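Local coordinates for protein 3-hexulose-6-phosphate synthase (PDB 3AJX) that is a synthase of the orotidine 5'-phosphate decarboxylase / HUMPS family, folded as a TIM barrel and carrying a bound magnesium ion, at residues A[105-116]-A[128-136]; A[40-48]-A[72-80]. The protein carries 1 engineered substitution. All coordinates share one frame; numbering follows the deposited sequence.

Contact 1: residues A[105-116]-A[128-136]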
loop_
_atom_site.group_PDB
_atom_site.type_symbol
_atom_site.label_atom_id
_atom_site.label_comp_id
_atom_site.label_asym_id
_atom_site.label_seq_id
_atom_site.Cartn_x
_atom_site.Cartn_y
_atom_site.Cartn_z
ATOM N N GLY A 105 -5.421 -15.390 8.852
ATOM C CA GLY A 105 -5.143 -15.614 7.449
ATOM C C GLY A 105 -4.786 -14.448 6.559
ATOM O O GLY A 105 -5.094 -13.293 6.844
ATOM N N VAL A 106 -4.128 -14.781 5.456
ATOM C CA VAL A 106 -3.718 -13.800 4.475
ATOM C C VAL A 106 -4.546 -13.928 3.211
ATOM O O VAL A 106 -4.809 -15.033 2.728
ATOM C CB VAL A 106 -2.232 -13.978 4.081
ATOM C CG1 VAL A 106 -1.905 -13.103 2.880
ATOM C CG2 VAL A 106 -1.337 -13.617 5.248
ATOM N N VAL A 107 -4.963 -12.783 2.688
ATOM C CA VAL A 107 -5.714 -12.731 1.450
ATOM C C VAL A 107 -4.805 -11.990 0.487
ATOM O O VAL A 107 -4.331 -10.899 0.791
ATOM C CB VAL A 107 -7.026 -11.944 1.616
ATOM C CG1 VAL A 107 -7.699 -11.742 0.248
ATOM C CG2 VAL A 107 -7.949 -12.694 2.561
ATOM N N VAL A 108 -4.524 -12.584 -0.664
ATOM C CA VAL A 108 -3.673 -11.904 -1.626
ATOM C C VAL A 108 -4.564 -11.136 -2.597
ATOM O O VAL A 108 -5.406 -11.720 -3.277
ATOM C CB VAL A 108 -2.774 -12.904 -2.385
ATOM C CG1 VAL A 108 -1.985 -12.178 -3.467
ATOM C CG2 VAL A 108 -1.820 -13.582 -1.404
ATOM N N ASP A 109 -4.387 -9.818 -2.624
ATOM C CA ASP A 109 -5.163 -8.939 -3.491
ATOM C C ASP A 109 -4.489 -8.908 -4.858
ATOM O O ASP A 109 -3.374 -8.403 -4.997
ATOM C CB ASP A 109 -5.203 -7.530 -2.890
ATOM C CG ASP A 109 -6.178 -6.621 -3.601
ATOM O OD1 ASP A 109 -6.458 -6.869 -4.789
ATOM O OD2 ASP A 109 -6.655 -5.652 -2.975
ATOM N N LEU A 110 -5.165 -9.449 -5.868
ATOM C CA LEU A 110 -4.594 -9.505 -7.209
ATOM C C LEU A 110 -4.855 -8.263 -8.055
ATOM O O LEU A 110 -4.710 -8.293 -9.279
ATOM C CB LEU A 110 -5.097 -10.764 -7.928
ATOM C CG LEU A 110 -4.711 -12.076 -7.226
ATOM C CD1 LEU A 110 -5.335 -13.266 -7.939
ATOM C CD2 LEU A 110 -3.188 -12.221 -7.191
ATOM N N ILE A 111 -5.224 -7.165 -7.403
ATOM C CA ILE A 111 -5.480 -5.918 -8.113
ATOM C C ILE A 111 -4.268 -5.544 -8.976
ATOM O O ILE A 111 -3.119 -5.664 -8.544
ATOM C CB ILE A 111 -5.783 -4.770 -7.110
ATOM C CG1 ILE A 111 -6.134 -3.486 -7.863
ATOM C CG2 ILE A 111 -4.587 -4.541 -6.200
ATOM C CD1 ILE A 111 -6.665 -2.378 -6.966
ATOM N N GLY A 112 -4.531 -5.115 -10.205
ATOM C CA GLY A 112 -3.457 -4.723 -11.100
ATOM C C GLY A 112 -2.682 -5.852 -11.760
ATOM O O GLY A 112 -1.810 -5.595 -12.595
ATOM N N ILE A 113 -2.976 -7.095 -11.388
ATOM C CA ILE A 113 -2.285 -8.242 -11.969
ATOM C C ILE A 113 -2.884 -8.583 -13.329
ATOM O O ILE A 113 -4.096 -8.732 -13.460
ATOM C CB ILE A 113 -2.387 -9.479 -11.048
ATOM C CG1 ILE A 113 -1.688 -9.195 -9.714
ATOM C CG2 ILE A 113 -1.761 -10.690 -11.729
ATOM C CD1 ILE A 113 -0.188 -9.035 -9.821
ATOM N N GLU A 114 -2.028 -8.708 -14.337
ATOM C CA GLU A 114 -2.487 -9.025 -15.684
ATOM C C GLU A 114 -2.841 -10.508 -15.791
ATOM O O GLU A 114 -3.814 -10.871 -16.454
ATOM C CB GLU A 114 -1.399 -8.669 -16.703
ATOM C CG GLU A 114 -1.909 -8.463 -18.123
ATOM C CD GLU A 114 -2.672 -9.658 -18.659
ATOM O OE1 GLU A 114 -2.150 -10.788 -18.556
ATOM O OE2 GLU A 114 -3.792 -9.465 -19.187
ATOM N N ASP A 115 -2.053 -11.356 -15.136
ATOM C CA ASP A 115 -2.286 -12.800 -15.150
ATOM C C ASP A 115 -2.830 -13.265 -13.798
ATOM O O ASP A 115 -2.164 -14.000 -13.071
ATOM C CB ASP A 115 -0.987 -13.557 -15.470
ATOM C CG ASP A 115 0.125 -13.293 -14.457
ATOM O OD1 ASP A 115 1.006 -14.164 -14.311
ATOM O OD2 ASP A 115 0.135 -12.219 -13.821
ATOM N N LYS A 116 -4.052 -12.847 -13.482
ATOM C CA LYS A 116 -4.677 -13.189 -12.206
ATOM C C LYS A 116 -4.792 -14.678 -11.867
ATOM O O LYS A 116 -4.461 -15.084 -10.754
ATOM C CB LYS A 116 -6.055 -12.524 -12.105
ATOM C CG LYS A 116 -5.985 -10.995 -12.033
ATOM C CD LYS A 116 -7.343 -10.376 -11.723
ATOM C CE LYS A 116 -7.235 -8.872 -11.504
ATOM N NZ LYS A 116 -6.711 -8.157 -12.703
ATOM N N ALA A 128 -1.672 -18.487 0.915
ATOM C CA ALA A 128 -2.802 -17.569 0.997
ATOM C C ALA A 128 -4.095 -18.349 1.255
ATOM O O ALA A 128 -4.275 -19.444 0.724
ATOM C CB ALA A 128 -2.922 -16.772 -0.301
ATOM N N LYS A 129 -4.985 -17.801 2.083
ATOM C CA LYS A 129 -6.260 -18.460 2.370
ATOM C C LYS A 129 -7.096 -18.401 1.098
ATOM O O LYS A 129 -7.646 -19.408 0.637
ATOM C CB LYS A 129 -6.980 -17.753 3.522
ATOM C CG LYS A 129 -6.234 -17.826 4.845
ATOM C CD LYS A 129 -6.015 -19.274 5.272
ATOM C CE LYS A 129 -5.236 -19.364 6.575
ATOM N NZ LYS A 129 -4.960 -20.781 6.944
ATOM N N PHE A 130 -7.206 -17.202 0.542
ATOM C CA PHE A 130 -7.903 -17.011 -0.713
ATOM C C PHE A 130 -7.321 -15.793 -1.396
ATOM O O PHE A 130 -6.498 -15.083 -0.819
ATOM C CB PHE A 130 -9.435 -16.887 -0.539
ATOM C CG PHE A 130 -9.891 -15.798 0.399
ATOM C CD1 PHE A 130 -9.975 -16.028 1.770
ATOM C CD2 PHE A 130 -10.343 -14.575 -0.102
ATOM C CE1 PHE A 130 -10.512 -15.067 2.630
ATOM C CE2 PHE A 130 -10.883 -13.603 0.751
ATOM C CZ PHE A 130 -10.969 -13.851 2.119
ATOM N N VAL A 131 -7.712 -15.579 -2.643
ATOM C CA VAL A 131 -7.214 -14.439 -3.389
ATOM C C VAL A 131 -8.394 -13.563 -3.741
ATOM O O VAL A 131 -9.528 -14.035 -3.812
ATOM C CB VAL A 131 -6.497 -14.883 -4.689
ATOM C CG1 VAL A 131 -5.278 -15.729 -4.348
ATOM C CG2 VAL A 131 -7.452 -15.664 -5.573
ATOM N N GLU A 132 -8.131 -12.280 -3.942
ATOM C CA GLU A 132 -9.192 -11.360 -4.295
ATOM C C GLU A 132 -9.059 -10.955 -5.752
ATOM O O GLU A 132 -8.058 -10.355 -6.150
ATOM C CB GLU A 132 -9.150 -10.121 -3.392
ATOM C CG GLU A 132 -10.308 -9.155 -3.623
ATOM C CD GLU A 132 -10.352 -8.018 -2.615
ATOM O OE1 GLU A 132 -10.605 -8.282 -1.420
ATOM O OE2 GLU A 132 -10.128 -6.858 -3.020
ATOM N N MET A 133 -10.049 -11.342 -6.553
ATOM C CA MET A 133 -10.078 -10.980 -7.967
ATOM C C MET A 133 -10.651 -9.581 -7.859
ATOM O O MET A 133 -11.864 -9.375 -7.816
ATOM C CB MET A 133 -10.999 -11.913 -8.741
ATOM C CG MET A 133 -10.435 -13.327 -8.868
ATOM S SD MET A 133 -8.784 -13.299 -9.603
ATOM C CE MET A 133 -8.317 -15.040 -9.523
ATOM N N HIS A 134 -9.734 -8.626 -7.795
ATOM C CA HIS A 134 -10.063 -7.231 -7.564
ATOM C C HIS A 134 -9.792 -6.239 -8.692
ATOM O O HIS A 134 -8.728 -6.254 -9.314
ATOM C CB HIS A 134 -9.287 -6.804 -6.313
ATOM C CG HIS A 134 -9.668 -5.466 -5.768
ATOM N ND1 HIS A 134 -8.955 -4.854 -4.758
ATOM C CD2 HIS A 134 -10.690 -4.631 -6.068
ATOM C CE1 HIS A 134 -9.523 -3.698 -4.464
ATOM N NE2 HIS A 134 -10.578 -3.540 -5.242
ATOM N N ALA A 135 -10.773 -5.382 -8.951
ATOM C CA ALA A 135 -10.641 -4.325 -9.948
ATOM C C ALA A 135 -10.856 -3.058 -9.123
ATOM O O ALA A 135 -11.932 -2.848 -8.569
ATOM C CB ALA A 135 -11.716 -4.449 -11.023
ATOM N N GLY A 136 -9.819 -2.235 -9.013
ATOM C CA GLY A 136 -9.916 -1.018 -8.227
ATOM C C GLY A 136 -10.857 0.029 -8.789
ATOM O O GLY A 136 -11.404 -0.126 -9.880
HETATM O O HOH W 1 -9.008 -5.601 -1.025
HETATM O O HOH W 2 -7.195 -5.554 -11.470
#
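His134 and Asp109 meet as a histidine–carboxylate pair between adjacent parallel strands. ND1 of His134 donates to OD2 of Asp109 over 3.0 Å; the bond is nearly straight (163°), lies within the imidazole plane and uses the syn lone pair of that oxygen. Ring and carboxylate are almost coplanar. With CG of Asp109 anti to the backbone N (chi1 -170°), the carboxylate stands beside the carbonyl carbon, on the side of the following residues. There Ile111 N meets OD1 at 2.9 Å, on its anti side and well out of the carboxylate plane, forming an Asx turn. Each oxygen is thus held by its own bond, which would limit rotation of the carboxylate. Ile111 in turn lays CD1 over one face of the imidazole, 4.2 Å from its centroid, and reaches on to Gly136. OD2 of Asp109 and OE2 of Glu132 are only 3.7 Å apart; a water donating to both would ease the closeness of the two acids. The Glu132 side chain comes within about 4 Å of the magnesium ion, which places this end of the pair beside the metal site.

Farther down the same face, CG2 of Val107 sits over one face of the Phe130 ring, nearest CZ at 3.3 Å, a CH-pi contact. Phe130 brings its ring there with CG between the backbone N and the carbonyl carbon (chi1 56°). The parallel ladder includes Glu132 N to Val108 O at 2.9 Å, while on the reverse side Leu110 CD1 fits against Val131 CB, 3.8 Å away.

Helix 116-125 makes the beta-alpha-beta crossover connection and covers Val108, Leu110 and Val131 from outside the barrel. The face bearing Val107, Asp109 and Glu132 looks toward strand 55-62, where Asp59 binds the magnesium ion; strand 161-164 follows beside Glu132.

Contact 2: residues A[40-48]-A[72-80]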
loop_
_atom_site.group_PDB
_atom_site.type_symbol
_atom_site.label_atom_id
_atom_site.label_comp_id
_atom_site.label_asym_id
_atom_site.label_seq_id
_atom_site.Cartn_x
_atom_site.Cartn_y
_atom_site.Cartn_z
ATOM N N GLY A 40 -4.780 4.886 10.830
ATOM C CA GLY A 40 -3.793 4.018 11.443
ATOM C C GLY A 40 -4.496 2.766 11.933
ATOM O O GLY A 40 -5.711 2.629 11.766
ATOM N N LEU A 41 -3.744 1.864 12.557
ATOM C CA LEU A 41 -4.278 0.596 13.051
ATOM C C LEU A 41 -5.419 0.686 14.064
ATOM O O LEU A 41 -6.182 -0.269 14.213
ATOM C CB LEU A 41 -3.140 -0.243 13.641
ATOM C CG LEU A 41 -1.994 -0.589 12.683
ATOM C CD1 LEU A 41 -0.908 -1.335 13.445
ATOM C CD2 LEU A 41 -2.516 -1.431 11.529
ATOM N N SER A 42 -5.552 1.817 14.753
ATOM C CA SER A 42 -6.613 1.954 15.749
ATOM C C SER A 42 -8.020 1.766 15.184
ATOM O O SER A 42 -8.931 1.385 15.916
ATOM C CB SER A 42 -6.520 3.311 16.465
ATOM O OG SER A 42 -6.664 4.391 15.563
ATOM N N VAL A 43 -8.213 2.018 13.891
ATOM C CA VAL A 43 -9.547 1.839 13.327
ATOM C C VAL A 43 -9.900 0.348 13.303
ATOM O O VAL A 43 -11.061 -0.028 13.470
ATOM C CB VAL A 43 -9.668 2.451 11.904
ATOM C CG1 VAL A 43 -8.750 1.734 10.929
ATOM C CG2 VAL A 43 -11.118 2.386 11.437
ATOM N N ILE A 44 -8.890 -0.496 13.105
ATOM C CA ILE A 44 -9.083 -1.942 13.086
ATOM C C ILE A 44 -9.513 -2.403 14.474
ATOM O O ILE A 44 -10.463 -3.171 14.630
ATOM C CB ILE A 44 -7.770 -2.684 12.732
ATOM C CG1 ILE A 44 -7.346 -2.348 11.304
ATOM C CG2 ILE A 44 -7.957 -4.196 12.892
ATOM C CD1 ILE A 44 -5.960 -2.865 10.959
ATOM N N THR A 45 -8.799 -1.922 15.483
ATOM C CA THR A 45 -9.078 -2.286 16.862
ATOM C C THR A 45 -10.470 -1.852 17.295
ATOM O O THR A 45 -11.184 -2.602 17.958
ATOM C CB THR A 45 -8.040 -1.657 17.800
ATOM O OG1 THR A 45 -6.725 -1.987 17.332
ATOM C CG2 THR A 45 -8.214 -2.181 19.218
ATOM N N ALA A 46 -10.854 -0.643 16.903
ATOM C CA ALA A 46 -12.165 -0.107 17.259
ATOM C C ALA A 46 -13.306 -0.915 16.648
ATOM O O ALA A 46 -14.295 -1.214 17.317
ATOM C CB ALA A 46 -12.264 1.348 16.822
ATOM N N VAL A 47 -13.168 -1.268 15.375
ATOM C CA VAL A 47 -14.203 -2.031 14.694
ATOM C C VAL A 47 -14.324 -3.450 15.240
ATOM O O VAL A 47 -15.434 -3.960 15.404
ATOM C CB VAL A 47 -13.943 -2.086 13.173
ATOM C CG1 VAL A 47 -14.957 -3.003 12.499
ATOM C CG2 VAL A 47 -14.037 -0.685 12.591
ATOM N N LYS A 48 -13.192 -4.087 15.527
ATOM C CA LYS A 48 -13.224 -5.449 16.057
ATOM C C LYS A 48 -13.863 -5.444 17.443
ATOM O O LYS A 48 -14.601 -6.362 17.800
ATOM C CB LYS A 48 -11.809 -6.034 16.136
ATOM C CG LYS A 48 -11.757 -7.494 16.605
ATOM C CD LYS A 48 -12.488 -8.425 15.639
ATOM C CE LYS A 48 -12.426 -9.876 16.095
ATOM N NZ LYS A 48 -13.107 -10.791 15.133
ATOM N N ILE A 72 1.467 -6.600 12.745
ATOM C CA ILE A 72 0.883 -5.471 13.458
ATOM C C ILE A 72 -0.621 -5.351 13.223
ATOM O O ILE A 72 -1.361 -4.941 14.120
ATOM C CB ILE A 72 1.613 -4.137 13.122
ATOM C CG1 ILE A 72 1.443 -3.774 11.643
ATOM C CG2 ILE A 72 3.090 -4.260 13.497
ATOM C CD1 ILE A 72 2.135 -2.466 11.259
ATOM N N ALA A 73 -1.083 -5.730 12.032
ATOM C CA ALA A 73 -2.511 -5.671 11.729
ATOM C C ALA A 73 -3.254 -6.761 12.510
ATOM O O ALA A 73 -4.337 -6.523 13.055
ATOM C CB ALA A 73 -2.737 -5.840 10.226
ATOM N N PHE A 74 -2.675 -7.958 12.564
ATOM C CA PHE A 74 -3.283 -9.063 13.304
ATOM C C PHE A 74 -3.356 -8.717 14.787
ATOM O O PHE A 74 -4.378 -8.939 15.438
ATOM C CB PHE A 74 -2.463 -10.347 13.124
ATOM C CG PHE A 74 -2.631 -11.001 11.776
ATOM C CD1 PHE A 74 -1.540 -11.587 11.141
ATOM C CD2 PHE A 74 -3.874 -11.052 11.156
ATOM C CE1 PHE A 74 -1.685 -12.215 9.908
ATOM C CE2 PHE A 74 -4.030 -11.683 9.919
ATOM C CZ PHE A 74 -2.932 -12.265 9.296
ATOM N N LYS A 75 -2.268 -8.169 15.316
ATOM C CA LYS A 75 -2.218 -7.803 16.725
ATOM C C LYS A 75 -3.209 -6.695 17.052
ATOM O O LYS A 75 -3.681 -6.590 18.186
ATOM C CB LYS A 75 -0.798 -7.382 17.110
ATOM C CG LYS A 75 0.157 -8.567 17.210
ATOM C CD LYS A 75 1.544 -8.167 17.681
ATOM C CE LYS A 75 2.382 -9.411 17.963
ATOM N NZ LYS A 75 3.687 -9.086 18.605
ATOM N N ALA A 76 -3.534 -5.882 16.051
ATOM C CA ALA A 76 -4.478 -4.786 16.230
ATOM C C ALA A 76 -5.924 -5.280 16.185
ATOM O O ALA A 76 -6.854 -4.503 16.401
ATOM C CB ALA A 76 -4.255 -3.718 15.162
ATOM N N GLY A 77 -6.114 -6.565 15.888
ATOM C CA GLY A 77 -7.459 -7.118 15.858
ATOM C C GLY A 77 -7.957 -7.682 14.541
ATOM O O GLY A 77 -9.063 -8.222 14.476
ATOM N N ALA A 78 -7.162 -7.563 13.485
ATOM C CA ALA A 78 -7.579 -8.089 12.195
ATOM C C ALA A 78 -7.569 -9.612 12.203
ATOM O O ALA A 78 -6.730 -10.236 12.853
ATOM C CB ALA A 78 -6.660 -7.572 11.093
ATOM N N ASP A 79 -8.518 -10.202 11.481
ATOM C CA ASP A 79 -8.613 -11.650 11.358
ATOM C C ASP A 79 -8.010 -12.037 10.016
ATOM O O ASP A 79 -7.512 -13.146 9.840
ATOM C CB ASP A 79 -10.072 -12.095 11.412
ATOM C CG ASP A 79 -10.714 -11.808 12.752
ATOM O OD1 ASP A 79 -11.670 -11.004 12.794
ATOM O OD2 ASP A 79 -10.248 -12.387 13.759
ATOM N N LEU A 80 -8.066 -11.100 9.076
ATOM C CA LEU A 80 -7.530 -11.299 7.736
ATOM C C LEU A 80 -6.810 -10.027 7.305
ATOM O O LEU A 80 -7.234 -8.923 7.647
ATOM C CB LEU A 80 -8.661 -11.587 6.742
ATOM C CG LEU A 80 -9.485 -12.866 6.931
ATOM C CD1 LEU A 80 -10.703 -12.826 6.011
ATOM C CD2 LEU A 80 -8.621 -14.082 6.644
#
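Lys48 NZ forms a salt bridge with Asp79, 2.8 Å from OD1, taken on the syn lone pair of that oxygen. The same ammonium also donates to the carbonyls of Pro52 and Lys54, and OD1 of Asp79 accepts from Val56 N, so both partners are held by more than each other. The lysine chain bends at chi2 (62°) and is extended from there, which carries CG past Gly77 O at 3.5 Å. The lysine and aspartate side chains cross at about a right angle, with NZ ending at OD1.

One helical turn earlier, OG1 of Thr45 donates to Ala76 O, 2.7 Å away, in the carbonyl plane and on a lone pair. That carbonyl lies in the turn that follows helix 66-75, a Schellman motif: Gly77 takes positive phi, and Ala78 N and Gly77 N bond back to Ala73 O and Phe74 O. The turn presents its backbone to helix 42-50, and Ile44 packs against it with CG2, 3.5 Å from Ala78 N.

Apolar groups fill the other end. Leu41 sets CD1 against Ile72, 3.8 Å from CB and roughly perpendicular to that side chain, while its CB faces the Ala76 methyl at 4.0 Å. Inward, Ile44 and Ala78 both rest on Ala58 of strand 55-62; Leu41 makes backbone hydrogen bonds to the second subunit.

Along residues 41-48 the chemistry thus passes from apolar to ionic, by way of a hydroxyl bonded to a carbonyl of the turn. Because the polar bonds are directional, they would favour one setting of the helix against the turn, and the ion pair is probably steadied by the backbone groups that share it.

Followed from the N terminus, contact 2 comes first: residues 40-48 and 72-80 close a loop that contains strand 55-62 and most of helix 66-75, fastening two outer helical elements of the barrel. Helix 89-102 lies between the two contacts along the chain. Contact 1 then closes a shorter loop around helix 116-125 by pairing strands 105-109 and 130-134. The loops are in series, neither nested nor crossing. They nevertheless touch: Gly105 N lies 3.2 Å from Asp79 O, a probable hydrogen bond, and Phe130 CZ packs on Leu80 CD1. Segment 72-80 leads into strand 80-84, the neighbour of strand 105-109, so the contacts meet where the outer turn enters the barrel. Both reach the second subunit.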